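Local coordinates for ribosomal-protein-S5-alanine N-acetyltransferase (Vibrio fischeri, PDB 3IGR) that probably acetylates the N-terminal alanine of ribosomal protein uS5, using acetyl-CoA as the acetyl donor, at residues R13-S18 and Y69-D74. Numbering follows the deposited sequence.
Sequences RLIKSS and YFVVVD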
ATOM      1  N   ARG A  13      16.672  -6.229  10.227  1.00  9.33           N
ATOM      2  CA  ARG A  13      17.724  -5.666  11.050  1.00  8.81           C
ATOM      3  C   ARG A  13      19.000  -5.694  10.256  1.00  8.41           C
ATOM      4  O   ARG A  13      19.067  -6.342   9.213  1.00  8.66           O
ATOM      5  CB  ARG A  13      17.882  -6.448  12.368  1.00  8.81           C
ATOM      6  CG  ARG A  13      18.229  -7.931  12.213  1.00  9.04           C
ATOM      7  CD  ARG A  13      18.884  -8.456  13.488  1.00  9.22           C
ATOM      8  NE  ARG A  13      19.091  -9.906  13.484  1.00  9.38           N
ATOM      9  CZ  ARG A  13      20.087 -10.533  12.858  1.00  9.92           C
ATOM     10  NH1 ARG A  13      20.992  -9.852  12.150  1.00  7.28           N
ATOM     11  NH2 ARG A  13      20.177 -11.852  12.935  1.00  9.28           N
ATOM     12  N   LEU A  14      20.010  -4.981  10.738  1.00  8.01           N
ATOM     13  CA  LEU A  14      21.320  -5.021  10.088  1.00  7.56           C
ATOM     14  C   LEU A  14      21.953  -6.389  10.308  1.00  7.41           C
ATOM     15  O   LEU A  14      21.799  -6.990  11.369  1.00  6.80           O
ATOM     16  CB  LEU A  14      22.221  -3.896  10.602  1.00  7.09           C
ATOM     17  CG  LEU A  14      21.853  -2.484  10.124  1.00  6.28           C
ATOM     18  CD1 LEU A  14      22.723  -1.420  10.812  1.00  5.69           C
ATOM     19  CD2 LEU A  14      21.975  -2.354   8.601  1.00  6.11           C
ATOM     20  N   ILE A  15      22.633  -6.886   9.283  1.00  7.45           N
ATOM     21  CA  ILE A  15      23.347  -8.150   9.365  1.00  7.45           C
ATOM     22  C   ILE A  15      24.528  -8.024  10.334  1.00  8.33           C
ATOM     23  O   ILE A  15      25.096  -6.934  10.493  1.00  8.26           O
ATOM     24  CB  ILE A  15      23.770  -8.629   7.944  1.00  7.69           C
ATOM     25  CG1 ILE A  15      24.020 -10.142   7.912  1.00  6.87           C
ATOM     26  CG2 ILE A  15      24.938  -7.796   7.378  1.00  7.27           C
ATOM     27  CD1 ILE A  15      24.342 -10.685   6.532  1.00  5.98           C
ATOM     28  N   LYS A  16      24.872  -9.129  11.002  1.00  8.86           N
ATOM     29  CA  LYS A  16      25.937  -9.148  12.001  1.00  9.36           C
ATOM     30  C   LYS A  16      26.937 -10.269  11.726  1.00  9.57           C
ATOM     31  O   LYS A  16      26.643 -11.209  10.986  1.00  9.44           O
ATOM     32  CB  LYS A  16      25.359  -9.326  13.413  1.00  9.57           C
ATOM     33  CG  LYS A  16      24.555  -8.144  13.939  1.00 11.59           C
ATOM     34  CD  LYS A  16      24.355  -8.212  15.447  1.00 13.42           C
ATOM     35  CE  LYS A  16      23.095  -8.990  15.803  1.00 15.16           C
ATOM     36  NZ  LYS A  16      22.331  -8.367  16.932  1.00 15.46           N
ATOM     37  N   SER A  17      28.110 -10.173  12.346  1.00  9.76           N
ATOM     38  CA  SER A  17      29.117 -11.227  12.265  1.00 10.38           C
ATOM     39  C   SER A  17      28.538 -12.618  12.548  1.00 10.44           C
ATOM     40  O   SER A  17      28.835 -13.566  11.821  1.00 10.64           O
ATOM     41  CB  SER A  17      30.288 -10.928  13.208  1.00 10.35           C
ATOM     42  OG  SER A  17      31.000  -9.774  12.785  1.00 12.32           O
ATOM     43  N   SER A  18      27.693 -12.727  13.578  1.00 10.39           N
ATOM     44  CA  SER A  18      27.091 -14.010  13.975  1.00 10.28           C
ATOM     45  C   SER A  18      26.184 -14.654  12.916  1.00 10.18           C
ATOM     46  O   SER A  18      25.832 -15.832  13.037  1.00  9.63           O
ATOM     47  CB  SER A  18      26.328 -13.859  15.299  1.00 10.31           C
ATOM     48  OG  SER A  18      25.483 -12.709  15.274  1.00 10.80           O
ATOM     49  N   TYR A  69      23.472  -3.268   5.074  1.00 12.04           N
ATOM     50  CA  TYR A  69      23.031  -4.523   4.513  1.00 12.38           C
ATOM     51  C   TYR A  69      22.049  -5.114   5.512  1.00 12.37           C
ATOM     52  O   TYR A  69      22.450  -5.521   6.598  1.00 12.16           O
ATOM     53  CB  TYR A  69      24.228  -5.446   4.272  1.00 12.18           C
ATOM     54  CG  TYR A  69      23.910  -6.650   3.426  1.00 12.85           C
ATOM     55  CD1 TYR A  69      24.433  -6.772   2.143  1.00 11.61           C
ATOM     56  CD2 TYR A  69      23.070  -7.670   3.907  1.00 12.31           C
ATOM     57  CE1 TYR A  69      24.144  -7.878   1.358  1.00 12.38           C
ATOM     58  CE2 TYR A  69      22.774  -8.777   3.130  1.00 13.23           C
ATOM     59  CZ  TYR A  69      23.325  -8.881   1.856  1.00 13.03           C
ATOM     60  OH  TYR A  69      23.037  -9.975   1.070  1.00 13.64           O
ATOM     61  N   PHE A  70      20.764  -5.108   5.165  1.00 12.34           N
ATOM     62  CA  PHE A  70      19.737  -5.656   6.049  1.00 12.73           C
ATOM     63  C   PHE A  70      19.381  -7.092   5.697  1.00 12.81           C
ATOM     64  O   PHE A  70      19.372  -7.468   4.519  1.00 12.96           O
ATOM     65  CB  PHE A  70      18.451  -4.856   5.947  1.00 12.78           C
ATOM     66  CG  PHE A  70      18.528  -3.473   6.525  1.00 13.53           C
ATOM     67  CD1 PHE A  70      18.138  -3.240   7.849  1.00 12.25           C
ATOM     68  CD2 PHE A  70      18.933  -2.402   5.727  1.00 10.93           C
ATOM     69  CE1 PHE A  70      18.172  -1.956   8.386  1.00 11.42           C
ATOM     70  CE2 PHE A  70      18.993  -1.109   6.252  1.00 13.34           C
ATOM     71  CZ  PHE A  70      18.600  -0.881   7.583  1.00 14.28           C
ATOM     72  N   VAL A  71      19.051  -7.874   6.716  1.00 12.74           N
ATOM     73  CA  VAL A  71      18.445  -9.201   6.506  1.00 12.71           C
ATOM     74  C   VAL A  71      17.000  -9.240   7.041  1.00 12.75           C
ATOM     75  O   VAL A  71      16.643  -8.493   7.966  1.00 12.46           O
ATOM     76  CB  VAL A  71      19.275 -10.352   7.127  1.00 12.57           C
ATOM     77  CG1 VAL A  71      20.593 -10.544   6.351  1.00 13.05           C
ATOM     78  CG2 VAL A  71      19.537 -10.141   8.625  1.00 11.74           C
ATOM     79  N   VAL A  72      16.176 -10.080   6.425  1.00 12.28           N
ATOM     80  CA  VAL A  72      14.830 -10.322   6.901  1.00 12.46           C
ATOM     81  C   VAL A  72      14.844 -11.705   7.572  1.00 12.64           C
ATOM     82  O   VAL A  72      15.239 -12.700   6.955  1.00 12.97           O
ATOM     83  CB  VAL A  72      13.797 -10.321   5.766  1.00 12.20           C
ATOM     84  CG1 VAL A  72      12.395 -10.547   6.354  1.00 11.32           C
ATOM     85  CG2 VAL A  72      13.857  -9.026   4.955  1.00 11.73           C
ATOM     86  N   VAL A  73      14.436 -11.753   8.835  1.00 12.65           N
ATOM     87  CA  VAL A  73      14.487 -12.988   9.604  1.00 12.77           C
ATOM     88  C   VAL A  73      13.084 -13.483   9.889  1.00 12.89           C
ATOM     89  O   VAL A  73      12.234 -12.712  10.338  1.00 12.74           O
ATOM     90  CB  VAL A  73      15.237 -12.796  10.944  1.00 12.67           C
ATOM     91  CG1 VAL A  73      15.151 -14.085  11.826  1.00 11.57           C
ATOM     92  CG2 VAL A  73      16.679 -12.413  10.683  1.00 12.40           C
ATOM     93  N   ASP A  74      12.843 -14.767   9.616  1.00 12.70           N
ATOM     94  CA  ASP A  74      11.660 -15.439  10.132  1.00 12.47           C
ATOM     95  C   ASP A  74      11.986 -15.855  11.567  1.00 12.63           C
ATOM     96  O   ASP A  74      12.796 -16.751  11.803  1.00 12.74           O
ATOM     97  CB  ASP A  74      11.315 -16.661   9.277  1.00 12.69           C
ATOM     98  CG  ASP A  74       9.966 -17.282   9.636  1.00 12.02           C
ATOM     99  OD1 ASP A  74       9.465 -17.103  10.763  1.00 11.99           O
ATOM    100  OD2 ASP A  74       9.399 -17.964   8.766  1.00 11.80           O
TER
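Leu14 sets its CD2 methyl over the centre of the Phe70 ring, 3.8 Å from the centroid. This is a CH-pi contact, only 9° off the ring normal. Chi1 of -72° sets CG of Leu14 beside its own backbone N. CB points away from the other strand, yet the CD2 end comes back to the ring. CB of Ile15 points toward residues 69-74. Its CG2 meets Tyr69 CD2 at 3.9 Å, and its CD1 meets Val71 CG1 at 3.8 Å, the Ile15 and Val71 side chains crossing at about a right angle. Arg13 runs alongside Val71, and its guanidinium has Val71 CG2 and Val73 CG2 over one face. Three backbone bonds join the two segments. Arg13 and Val71 are a hydrogen-bonded antiparallel pair, with Arg13 N to Val71 O at 3.2 Å and Val71 N to Arg13 O at 2.9 Å. Ile15 N gives a nearly straight bond (171°) to Tyr69 O, 3.0 Å away, just past the end of strand 10-14. The pairing belongs to the N-terminal part of the mixed GNAT sheet, where strand 68-74 lies between strands 10-14 and 79-90. The Arg13 chain runs extended from CG to NE, and its NH1 donates to Leu14 O at 3.1 Å, with that oxygen in the guanidinium plane. NH1 also forms a salt bridge with Asp19. Ile23 of helix 20-29 packs on both Ile15 and Val71, while Thr120 of helix 112-126 touches Phe70.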